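Local coordinates for protein cytochrome c, putative (Shewanella oneidensis, PDB 1SP3) that carries eight covalently bound c-type hemes and probably works as a respiratory oxidoreductase that reduces tetrathionate, at residues I237-K242 against M283-Y288; F329-G334 against E393-I398; D361-A366 against G385-A390. One frame throughout, in Å; residues are numbered along the deposited sequence.

Contact 1 of 3, residues I237-K242 against M283-Y288; sequences IPFFAK and MVKPQY
One face of the Phe240 ring carries Val284 CB, 3.5 Å above the plane and toward the rim, while Pro286 CA lies at the edge. On the Phe239 ring Met283 CE covers a face and the carbonyl carbon of Val284 lies at the edge. Phe240 and Val284 form a single antiparallel bridge, a hydrogen-bonded pair, with Phe239 just before it, which ties the loop after helix 232-236 to the chain entering strand 287-291. Phe240 N donates to Val284 O at 2.9 Å, and Val284 N returns a nearly straight bond (173°) to Phe240 O. A third bond, from Met283 N to Ala241 O at 2.7 Å, reaches its acceptor from above the carbonyl plane.

The Met283 CA-CB bond points away from the loop, but the bend at chi2 (66°) turns SD back to an oblique Met-aromatic position near Phe239, with SD also 3.8 Å from Lys242 CG. Phe239 makes a cation-pi contact with Arg420 as well. The ammonium of Lys242 is held by Ser403 and several backbone carbonyls. Water 1 spans the far end, accepting from Tyr288 OH and donating to Ile237 O at 2.7 Å.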
loop_
_atom_site.group_PDB
_atom_site.type_symbol
_atom_site.label_atom_id
_atom_site.label_comp_id
_atom_site.label_asym_id
_atom_site.label_seq_id
_atom_site.Cartn_x
_atom_site.Cartn_y
_atom_site.Cartn_z
ATOM N N ILE A 237 -13.934 6.983 9.622
ATOM C CA ILE A 237 -12.954 5.958 9.996
ATOM C C ILE A 237 -12.166 6.367 11.251
ATOM O O ILE A 237 -10.985 6.744 11.154
ATOM C CB ILE A 237 -12.004 5.624 8.773
ATOM C CG1 ILE A 237 -12.722 5.585 7.409
ATOM C CG2 ILE A 237 -11.283 4.246 9.007
ATOM C CD1 ILE A 237 -11.735 5.369 6.189
ATOM N N PRO A 238 -12.779 6.301 12.454
ATOM C CA PRO A 238 -12.118 6.764 13.701
ATOM C C PRO A 238 -10.956 5.869 14.078
ATOM O O PRO A 238 -10.086 6.329 14.842
ATOM C CB PRO A 238 -13.199 6.619 14.789
ATOM C CG PRO A 238 -14.327 5.589 14.098
ATOM C CD PRO A 238 -14.167 5.816 12.663
ATOM N N PHE A 239 -10.912 4.628 13.579
ATOM C CA PHE A 239 -9.803 3.699 13.895
ATOM C C PHE A 239 -9.493 2.772 12.711
ATOM O O PHE A 239 -10.427 2.341 11.964
ATOM C CB PHE A 239 -10.124 2.814 15.103
ATOM C CG PHE A 239 -10.342 3.605 16.408
ATOM C CD1 PHE A 239 -11.644 3.940 16.837
ATOM C CD2 PHE A 239 -9.244 4.036 17.170
ATOM C CE1 PHE A 239 -11.851 4.616 18.100
ATOM C CE2 PHE A 239 -9.418 4.733 18.429
ATOM C CZ PHE A 239 -10.737 5.010 18.902
ATOM N N PHE A 240 -8.201 2.442 12.567
ATOM C CA PHE A 240 -7.791 1.334 11.748
ATOM C C PHE A 240 -7.011 0.274 12.583
ATOM O O PHE A 240 -6.808 0.426 13.812
ATOM C CB PHE A 240 -7.024 1.892 10.563
ATOM C CG PHE A 240 -5.705 2.491 10.926
ATOM C CD1 PHE A 240 -4.574 1.712 10.948
ATOM C CD2 PHE A 240 -5.574 3.860 11.156
ATOM C CE1 PHE A 240 -3.334 2.280 11.239
ATOM C CE2 PHE A 240 -4.355 4.435 11.481
ATOM C CZ PHE A 240 -3.243 3.681 11.513
ATOM N N ALA A 241 -6.555 -0.797 11.930
ATOM C CA ALA A 241 -5.969 -1.947 12.647
ATOM C C ALA A 241 -6.916 -2.321 13.815
ATOM O O ALA A 241 -6.529 -2.461 14.946
ATOM C CB ALA A 241 -4.547 -1.612 13.181
ATOM N N LYS A 242 -8.187 -2.396 13.521
ATOM C CA LYS A 242 -9.179 -2.681 14.532
ATOM C C LYS A 242 -9.021 -4.057 15.133
ATOM O O LYS A 242 -9.333 -4.233 16.299
ATOM C CB LYS A 242 -10.539 -2.566 13.884
ATOM C CG LYS A 242 -11.076 -1.185 13.731
ATOM C CD LYS A 242 -12.371 -1.261 12.834
ATOM C CE LYS A 242 -12.959 0.099 12.690
ATOM N NZ LYS A 242 -14.252 0.113 11.938
ATOM N N MET A 283 -5.923 -0.886 17.038
ATOM C CA MET A 283 -6.960 0.085 17.301
ATOM C C MET A 283 -6.390 1.541 17.218
ATOM O O MET A 283 -6.351 2.297 18.227
ATOM C CB MET A 283 -7.704 -0.267 18.615
ATOM C CG MET A 283 -9.136 0.299 18.659
ATOM S SD MET A 283 -10.360 -0.414 17.423
ATOM C CE MET A 283 -11.676 0.591 17.992
ATOM N N VAL A 284 -5.912 1.897 15.995
ATOM C CA VAL A 284 -5.056 3.046 15.813
ATOM C C VAL A 284 -5.832 4.249 15.286
ATOM O O VAL A 284 -6.585 4.130 14.260
ATOM C CB VAL A 284 -3.890 2.708 14.855
ATOM C CG1 VAL A 284 -2.856 3.804 14.849
ATOM C CG2 VAL A 284 -3.191 1.400 15.307
ATOM N N LYS A 285 -5.667 5.384 15.950
ATOM C CA LYS A 285 -6.186 6.597 15.394
ATOM C C LYS A 285 -5.286 7.010 14.278
ATOM O O LYS A 285 -4.029 6.950 14.334
ATOM C CB LYS A 285 -6.217 7.707 16.428
ATOM C CG LYS A 285 -7.140 7.393 17.625
ATOM C CD LYS A 285 -6.932 8.431 18.716
ATOM C CE LYS A 285 -7.973 8.167 19.850
ATOM N NZ LYS A 285 -7.588 8.807 21.153
ATOM N N PRO A 286 -5.929 7.460 13.217
ATOM C CA PRO A 286 -5.203 8.089 12.115
ATOM C C PRO A 286 -4.584 9.424 12.560
ATOM O O PRO A 286 -5.027 9.996 13.514
ATOM C CB PRO A 286 -6.309 8.363 11.085
ATOM C CG PRO A 286 -7.397 7.402 11.387
ATOM C CD PRO A 286 -7.373 7.292 12.918
ATOM N N GLN A 287 -3.551 9.859 11.854
ATOM C CA GLN A 287 -3.123 11.283 11.790
ATOM C C GLN A 287 -3.862 12.047 10.723
ATOM O O GLN A 287 -4.197 11.508 9.719
ATOM C CB GLN A 287 -1.653 11.329 11.335
ATOM C CG GLN A 287 -0.897 10.456 12.220
ATOM C CD GLN A 287 -0.353 11.280 13.245
ATOM O OE1 GLN A 287 -0.989 11.450 14.310
ATOM N NE2 GLN A 287 0.763 11.951 12.917
ATOM N N TYR A 288 -4.096 13.328 10.940
ATOM C CA TYR A 288 -4.933 14.074 9.967
ATOM C C TYR A 288 -4.104 15.058 9.184
ATOM O O TYR A 288 -3.260 15.735 9.769
ATOM C CB TYR A 288 -6.049 14.743 10.727
ATOM C CG TYR A 288 -6.849 13.623 11.428
ATOM C CD1 TYR A 288 -6.647 13.321 12.784
ATOM C CD2 TYR A 288 -7.748 12.857 10.720
ATOM C CE1 TYR A 288 -7.344 12.288 13.427
ATOM C CE2 TYR A 288 -8.452 11.847 11.328
ATOM C CZ TYR A 288 -8.269 11.594 12.673
ATOM O OH TYR A 288 -8.920 10.543 13.216
HETATM O O HOH W 1 -10.488 9.363 11.648
#

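Contact 2 of 3, residues F329-G334 against E393-I398; sequences FKVHTG and EMWWRI. With HEC (heme c), chain D.
With CG anti to its carbonyl carbon (chi1 -70°) and the ring turned by chi2 (64°), Trp395 has its indole alongside Val331, whose CG2, likewise anti to the carbonyl carbon, stands over the centre of the six-membered ring, 3.4 Å from the centroid. The same indole turns an edge toward the face of Phe329 in an offset edge-to-face pair, and its CE3 comes within 3.4 Å of Phe329 CB. Its NE1 donates to Glu393 OE2 at 2.9 Å, so the ring's rotation is fixed by a bond as well as by packing.

Beneath these groups the strands pair antiparallel through four backbone bonds, two between Lys330 and Trp396 and two between His332 and Met394. On the face bearing those four residues, the edge of Trp396 brings CZ3 within 3.5 Å of His332 CB, while Met394 CG lies over one face of the indole. Trp396 NE1 then reaches heme propionate O2A at 3.0 Å in an almost straight bond (175°). Asn61 and Lys153 bind the same heme, and Arg397 forms a salt bridge with Asp205. This is an antiparallel strand pair of a mixed sheet, with Met394 and Trp396, on one face, built into the pocket of the heme that Lys56, Cys74 and Cys77 bind.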
loop_
_atom_site.group_PDB
_atom_site.type_symbol
_atom_site.label_atom_id
_atom_site.label_comp_id
_atom_site.label_asym_id
_atom_site.label_seq_id
_atom_site.Cartn_x
_atom_site.Cartn_y
_atom_site.Cartn_z
ATOM N N PHE A 329 -4.822 9.449 7.787
ATOM C CA PHE A 329 -3.668 8.802 7.253
ATOM C C PHE A 329 -3.039 7.858 8.278
ATOM O O PHE A 329 -3.017 8.140 9.492
ATOM C CB PHE A 329 -2.602 9.858 6.902
ATOM C CG PHE A 329 -2.929 10.655 5.695
ATOM C CD1 PHE A 329 -3.673 11.854 5.809
ATOM C CD2 PHE A 329 -2.531 10.207 4.432
ATOM C CE1 PHE A 329 -3.940 12.597 4.722
ATOM C CE2 PHE A 329 -2.841 10.943 3.295
ATOM C CZ PHE A 329 -3.568 12.146 3.462
ATOM N N LYS A 330 -2.483 6.787 7.766
ATOM C CA LYS A 330 -1.598 5.984 8.550
ATOM C C LYS A 330 -0.147 6.423 8.289
ATOM O O LYS A 330 0.277 6.686 7.114
ATOM C CB LYS A 330 -1.761 4.487 8.270
ATOM C CG LYS A 330 -0.555 3.718 8.869
ATOM C CD LYS A 330 -0.697 2.244 8.830
ATOM C CE LYS A 330 0.485 1.626 9.709
ATOM N NZ LYS A 330 1.149 0.561 8.953
ATOM N N VAL A 331 0.602 6.563 9.376
ATOM C CA VAL A 331 1.953 7.113 9.263
ATOM C C VAL A 331 2.932 6.108 9.878
ATOM O O VAL A 331 2.759 5.691 11.018
ATOM C CB VAL A 331 2.079 8.439 10.026
ATOM C CG1 VAL A 331 3.562 8.948 10.033
ATOM C CG2 VAL A 331 1.055 9.522 9.445
ATOM N N HIS A 332 3.878 5.642 9.117
ATOM C CA HIS A 332 4.824 4.648 9.627
ATOM C C HIS A 332 6.215 5.358 9.761
ATOM O O HIS A 332 6.553 6.125 8.861
ATOM C CB HIS A 332 4.908 3.510 8.640
ATOM C CG HIS A 332 5.894 2.457 9.040
ATOM N ND1 HIS A 332 7.028 2.187 8.312
ATOM C CD2 HIS A 332 5.887 1.568 10.068
ATOM C CE1 HIS A 332 7.672 1.166 8.857
ATOM N NE2 HIS A 332 7.008 0.785 9.937
ATOM N N THR A 333 6.928 5.205 10.905
ATOM C CA THR A 333 8.229 5.830 11.044
ATOM C C THR A 333 9.324 4.787 11.159
ATOM O O THR A 333 9.043 3.627 11.326
ATOM C CB THR A 333 8.294 6.807 12.186
ATOM O OG1 THR A 333 8.037 6.133 13.383
ATOM C CG2 THR A 333 7.100 7.844 12.133
ATOM N N GLY A 334 10.552 5.185 10.975
ATOM C CA GLY A 334 11.619 4.208 10.978
ATOM C C GLY A 334 12.933 4.869 10.822
ATOM O O GLY A 334 12.984 6.113 10.867
ATOM N N GLU A 393 9.653 9.098 7.750
ATOM C CA GLU A 393 8.240 8.879 7.987
ATOM C C GLU A 393 7.612 8.695 6.649
ATOM O O GLU A 393 8.113 9.229 5.611
ATOM C CB GLU A 393 7.609 10.013 8.815
ATOM C CG GLU A 393 7.164 11.305 8.098
ATOM C CD GLU A 393 6.504 12.263 9.098
ATOM O OE1 GLU A 393 6.728 12.078 10.309
ATOM O OE2 GLU A 393 5.718 13.132 8.714
ATOM N N MET A 394 6.510 7.954 6.622
ATOM C CA MET A 394 5.793 7.707 5.368
ATOM C C MET A 394 4.274 7.703 5.618
ATOM O O MET A 394 3.833 7.190 6.622
ATOM C CB MET A 394 6.204 6.383 4.806
ATOM C CG MET A 394 5.588 6.160 3.398
ATOM S SD MET A 394 6.741 5.100 2.465
ATOM C CE MET A 394 5.625 4.778 0.943
ATOM N N TRP A 395 3.508 8.281 4.694
ATOM C CA TRP A 395 2.057 8.575 4.820
ATOM C C TRP A 395 1.278 7.711 3.859
ATOM O O TRP A 395 1.674 7.617 2.715
ATOM C CB TRP A 395 1.761 10.041 4.522
ATOM C CG TRP A 395 2.300 10.908 5.615
ATOM C CD1 TRP A 395 3.624 11.055 5.956
ATOM C CD2 TRP A 395 1.549 11.643 6.609
ATOM N NE1 TRP A 395 3.745 11.851 7.063
ATOM C CE2 TRP A 395 2.498 12.252 7.478
ATOM C CE3 TRP A 395 0.177 11.891 6.810
ATOM C CZ2 TRP A 395 2.137 13.029 8.583
ATOM C CZ3 TRP A 395 -0.213 12.741 7.848
ATOM C CH2 TRP A 395 0.767 13.283 8.751
ATOM N N TRP A 396 0.233 7.035 4.344
ATOM C CA TRP A 396 -0.675 6.292 3.476
ATOM C C TRP A 396 -2.057 6.685 3.881
ATOM O O TRP A 396 -2.345 6.744 5.083
ATOM C CB TRP A 396 -0.645 4.762 3.716
ATOM C CG TRP A 396 0.532 4.072 3.218
ATOM C CD1 TRP A 396 0.722 3.476 1.984
ATOM C CD2 TRP A 396 1.723 3.903 3.935
ATOM N NE1 TRP A 396 1.985 2.921 1.927
ATOM C CE2 TRP A 396 2.624 3.192 3.108
ATOM C CE3 TRP A 396 2.147 4.315 5.188
ATOM C CZ2 TRP A 396 3.939 2.910 3.504
ATOM C CZ3 TRP A 396 3.391 4.030 5.578
ATOM C CH2 TRP A 396 4.293 3.300 4.744
ATOM N N ARG A 397 -2.920 6.828 2.880
ATOM C CA ARG A 397 -4.310 7.205 3.069
ATOM C C ARG A 397 -5.064 6.079 3.746
ATOM O O ARG A 397 -4.838 4.926 3.429
ATOM C CB ARG A 397 -4.973 7.427 1.715
ATOM C CG ARG A 397 -4.353 8.605 1.013
ATOM C CD ARG A 397 -5.102 9.048 -0.158
ATOM N NE ARG A 397 -6.490 9.364 0.293
ATOM C CZ ARG A 397 -7.527 9.453 -0.547
ATOM N NH1 ARG A 397 -7.352 9.243 -1.853
ATOM N NH2 ARG A 397 -8.741 9.725 -0.088
ATOM N N ILE A 398 -6.052 6.443 4.539
ATOM C CA ILE A 398 -6.928 5.484 5.138
ATOM C C ILE A 398 -8.297 5.641 4.463
ATOM O O ILE A 398 -8.900 6.662 4.590
ATOM C CB ILE A 398 -7.050 5.783 6.658
ATOM C CG1 ILE A 398 -5.723 5.479 7.402
ATOM C CG2 ILE A 398 -8.133 4.925 7.247
ATOM C CD1 ILE A 398 -5.383 3.945 7.183
HETATM FE FE HEC D . 4.934 -4.500 -1.585
HETATM C CHA HEC D . 3.346 -1.506 -2.512
HETATM C CHB HEC D . 7.976 -2.865 -1.592
HETATM C CHC HEC D . 6.560 -7.440 -0.942
HETATM C CHD HEC D . 1.960 -6.119 -1.389
HETATM N NA HEC D . 5.582 -2.506 -1.947
HETATM C C1A HEC D . 4.752 -1.438 -2.324
HETATM C C2A HEC D . 5.607 -0.261 -2.478
HETATM C C3A HEC D . 6.900 -0.625 -2.234
HETATM C C4A HEC D . 6.890 -2.055 -1.893
HETATM C CMA HEC D . 8.154 0.351 -2.295
HETATM C CAA HEC D . 5.092 1.184 -2.843
HETATM C CBA HEC D . 5.079 2.096 -1.587
HETATM C CGA HEC D . 4.332 1.411 -0.410
HETATM O O1A HEC D . 5.030 0.916 0.524
HETATM O O2A HEC D . 3.033 1.271 -0.338
HETATM N NB HEC D . 6.878 -5.084 -1.313
HETATM C C1B HEC D . 7.990 -4.216 -1.419
HETATM C C2B HEC D . 9.206 -4.986 -1.281
HETATM C C3B HEC D . 8.802 -6.264 -1.063
HETATM C C4B HEC D . 7.337 -6.319 -1.104
HETATM C CMB HEC D . 10.638 -4.358 -1.323
HETATM C CAB HEC D . 9.672 -7.531 -0.860
HETATM C CBB HEC D . 10.867 -7.490 -0.174
HETATM N NC HEC D . 4.342 -6.516 -1.175
HETATM C C1C HEC D . 5.193 -7.554 -0.946
HETATM C C2C HEC D . 4.412 -8.734 -0.707
HETATM C C3C HEC D . 3.086 -8.367 -0.804
HETATM C C4C HEC D . 3.047 -6.944 -1.125
HETATM C CMC HEC D . 5.074 -10.117 -0.420
HETATM C CAC HEC D . 1.808 -9.277 -0.624
HETATM C CBC HEC D . 1.495 -10.019 0.498
HETATM N ND HEC D . 2.925 -3.894 -1.874
HETATM C C1D HEC D . 1.906 -4.820 -1.844
HETATM C C2D HEC D . 0.705 -4.104 -2.336
HETATM C C3D HEC D . 1.112 -2.669 -2.694
HETATM C C4D HEC D . 2.524 -2.628 -2.376
HETATM C CMD HEC D . -0.700 -4.693 -2.471
HETATM C CAD HEC D . 0.194 -1.491 -3.211
HETATM C CBD HEC D . -0.332 -0.766 -1.966
HETATM C CGD HEC D . -1.428 0.284 -2.262
HETATM O O1D HEC D . -2.249 0.451 -1.330
HETATM O O2D HEC D . -1.555 1.007 -3.335
#

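Contact 3 of 3, residues D361-A366 against G385-A390; sequences DWNLAA and GEYDFA
Trp362 and Tyr387 bury nearly equal areas here, and with Asn363 they carry most of the contact between the start of helix 362-372 and the start of strand 387-397. The two short segments run almost perpendicular (89°), their axes 10.0 Å apart, so long side chains must span the gap.

Tyr387 has CG in the crowded position between its backbone N and carbonyl carbon (chi1 71°), and its ring reaches the helix with one face beneath the Trp362 CB methylene. That carbon sits toward the rim, 3.3 Å from Tyr387 CZ, as a CH-pi contact. The indole itself meets the tyrosine ring only obliquely. Its partner is Phe389, which presents an edge to the indole face with the planes at 78°, bringing CZ within 3.3 Å of Trp362 NE1. Trp362, Tyr387 and Phe389 thus form an aromatic cluster, which Tyr356 extends by stacking on the tryptophan.

Asn363 approaches Tyr387 from the edge, its ND2 3.5 Å from CD2 of the ring. The same ND2 lies 3.1 Å from Gly385 O, at an angle too poor for a hydrogen bond, and is instead hydrogen-bonded to Tyr383 OH. Water 2 links the segments: it accepts from Trp362 N at 3.0 Å and lies 3.2 Å from Tyr387 OH. Asp361 is the N-cap of the helix, its OD1 accepting from Leu364 N at 3.0 Å from above the carboxylate plane.

The chemistry is therefore that of aromatic faces and edges joined by a single water bridge. Because no direct hydrogen bond joins the segments, the relative position of helix and strand rests, within this contact, on the shapes of the rings, while the Asp361 cap orders the helix start from its own side and the Asn363–Tyr383 hydrogen bond adds a polar tie to the chain just before Gly385.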
loop_
_atom_site.group_PDB
_atom_site.type_symbol
_atom_site.label_atom_id
_atom_site.label_comp_id
_atom_site.label_asym_id
_atom_site.label_seq_id
_atom_site.Cartn_x
_atom_site.Cartn_y
_atom_site.Cartn_z
ATOM N N ASP A 361 25.762 -8.165 6.447
ATOM C CA ASP A 361 26.790 -7.227 6.072
ATOM C C ASP A 361 26.151 -6.138 5.221
ATOM O O ASP A 361 25.931 -6.309 4.027
ATOM C CB ASP A 361 27.836 -8.013 5.274
ATOM C CG ASP A 361 28.907 -7.171 4.679
ATOM O OD1 ASP A 361 28.810 -5.921 4.580
ATOM O OD2 ASP A 361 29.936 -7.735 4.223
ATOM N N TRP A 362 25.931 -4.995 5.843
ATOM C CA TRP A 362 25.305 -3.888 5.167
ATOM C C TRP A 362 26.082 -3.333 3.984
ATOM O O TRP A 362 25.459 -2.810 3.046
ATOM C CB TRP A 362 25.002 -2.748 6.157
ATOM C CG TRP A 362 23.763 -2.939 6.958
ATOM C CD1 TRP A 362 23.672 -3.045 8.309
ATOM C CD2 TRP A 362 22.434 -3.061 6.464
ATOM N NE1 TRP A 362 22.369 -3.240 8.699
ATOM C CE2 TRP A 362 21.578 -3.229 7.589
ATOM C CE3 TRP A 362 21.861 -3.037 5.182
ATOM C CZ2 TRP A 362 20.187 -3.326 7.475
ATOM C CZ3 TRP A 362 20.456 -3.177 5.068
ATOM C CH2 TRP A 362 19.650 -3.312 6.210
ATOM N N ASN A 363 27.424 -3.389 4.019
ATOM C CA ASN A 363 28.208 -2.823 2.900
ATOM C C ASN A 363 27.963 -3.643 1.656
ATOM O O ASN A 363 27.791 -3.119 0.626
ATOM C CB ASN A 363 29.778 -2.739 3.126
ATOM C CG ASN A 363 30.205 -1.687 4.170
ATOM O OD1 ASN A 363 30.652 -2.037 5.298
ATOM N ND2 ASN A 363 30.154 -0.405 3.792
ATOM N N LEU A 364 28.062 -4.953 1.787
ATOM C CA LEU A 364 27.762 -5.907 0.724
ATOM C C LEU A 364 26.294 -5.752 0.255
ATOM O O LEU A 364 26.031 -5.699 -0.947
ATOM C CB LEU A 364 27.916 -7.313 1.301
ATOM C CG LEU A 364 28.306 -8.570 0.476
ATOM C CD1 LEU A 364 27.533 -9.851 0.853
ATOM C CD2 LEU A 364 28.490 -8.391 -1.068
ATOM N N ALA A 365 25.337 -5.715 1.191
ATOM C CA ALA A 365 23.927 -5.500 0.801
ATOM C C ALA A 365 23.748 -4.175 0.036
ATOM O O ALA A 365 23.130 -4.136 -1.027
ATOM C CB ALA A 365 22.980 -5.649 1.996
ATOM N N ALA A 366 24.374 -3.110 0.512
ATOM C CA ALA A 366 24.364 -1.825 -0.207
ATOM C C ALA A 366 24.954 -1.882 -1.594
ATOM O O ALA A 366 24.374 -1.324 -2.559
ATOM C CB ALA A 366 25.123 -0.739 0.603
ATOM N N GLY A 385 30.720 3.165 -0.484
ATOM C CA GLY A 385 31.466 2.355 0.438
ATOM C C GLY A 385 31.256 2.725 1.889
ATOM O O GLY A 385 31.721 2.033 2.715
ATOM N N GLU A 386 30.538 3.801 2.171
ATOM C CA GLU A 386 30.252 4.245 3.526
ATOM C C GLU A 386 28.707 4.379 3.732
ATOM O O GLU A 386 28.005 5.033 2.945
ATOM C CB GLU A 386 30.877 5.625 3.746
ATOM C CG GLU A 386 32.347 5.677 4.153
ATOM C CD GLU A 386 32.664 7.020 4.821
ATOM O OE1 GLU A 386 32.521 7.116 6.083
ATOM O OE2 GLU A 386 33.009 7.997 4.095
ATOM N N TYR A 387 28.197 3.791 4.792
ATOM C CA TYR A 387 26.783 3.902 5.025
ATOM C C TYR A 387 26.553 4.381 6.422
ATOM O O TYR A 387 27.459 4.301 7.284
ATOM C CB TYR A 387 26.080 2.589 4.789
ATOM C CG TYR A 387 26.349 1.517 5.840
ATOM C CD1 TYR A 387 25.450 1.319 6.906
ATOM C CD2 TYR A 387 27.475 0.674 5.748
ATOM C CE1 TYR A 387 25.650 0.323 7.831
ATOM C CE2 TYR A 387 27.709 -0.372 6.695
ATOM C CZ TYR A 387 26.825 -0.506 7.740
ATOM O OH TYR A 387 26.990 -1.485 8.688
ATOM N N ASP A 388 25.318 4.857 6.636
ATOM C CA ASP A 388 24.767 5.131 7.973
ATOM C C ASP A 388 23.209 4.857 7.992
ATOM O O ASP A 388 22.640 4.302 6.991
ATOM C CB ASP A 388 25.211 6.528 8.411
ATOM C CG ASP A 388 25.188 6.680 9.886
ATOM O OD1 ASP A 388 24.587 5.825 10.620
ATOM O OD2 ASP A 388 25.761 7.620 10.411
ATOM N N PHE A 389 22.540 5.202 9.091
ATOM C CA PHE A 389 21.076 5.076 9.175
ATOM C C PHE A 389 20.401 6.450 9.429
ATOM O O PHE A 389 20.885 7.226 10.240
ATOM C CB PHE A 389 20.686 4.066 10.230
ATOM C CG PHE A 389 21.102 2.656 9.908
ATOM C CD1 PHE A 389 22.368 2.146 10.333
ATOM C CD2 PHE A 389 20.262 1.830 9.104
ATOM C CE1 PHE A 389 22.743 0.814 10.031
ATOM C CE2 PHE A 389 20.613 0.526 8.833
ATOM C CZ PHE A 389 21.902 0.022 9.265
ATOM N N ALA A 390 19.336 6.756 8.707
ATOM C CA ALA A 390 18.588 8.004 8.938
ATOM C C ALA A 390 17.094 7.830 9.137
ATOM O O ALA A 390 16.503 6.901 8.573
ATOM C CB ALA A 390 18.833 8.992 7.792
HETATM O O HOH W 2 27.422 -4.608 8.432
#

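Overall arrangement
All three contacts reach the same mixed sheet, but at different depths. Contacts 1 and 2 are buried and adjoin, their centres 11 Å apart. Contact 1 reaches strand 287-291 and contact 2 uses its neighbour 325-339, and Gln287 O probably accepts a hydrogen bond from Phe329 N. Contact 3 lies at the surface, its centre 25 Å from that of contact 2, although both use strand 387-397. The chemistry follows position: contact 2 pairs stretches of two long strands and holds a heme propionate from one face, contact 1 attaches a loop through a single bridge, and contact 3 joins helix to strand through rings and a water. Aromatic side chains recur in each, combined with progressively less backbone pairing.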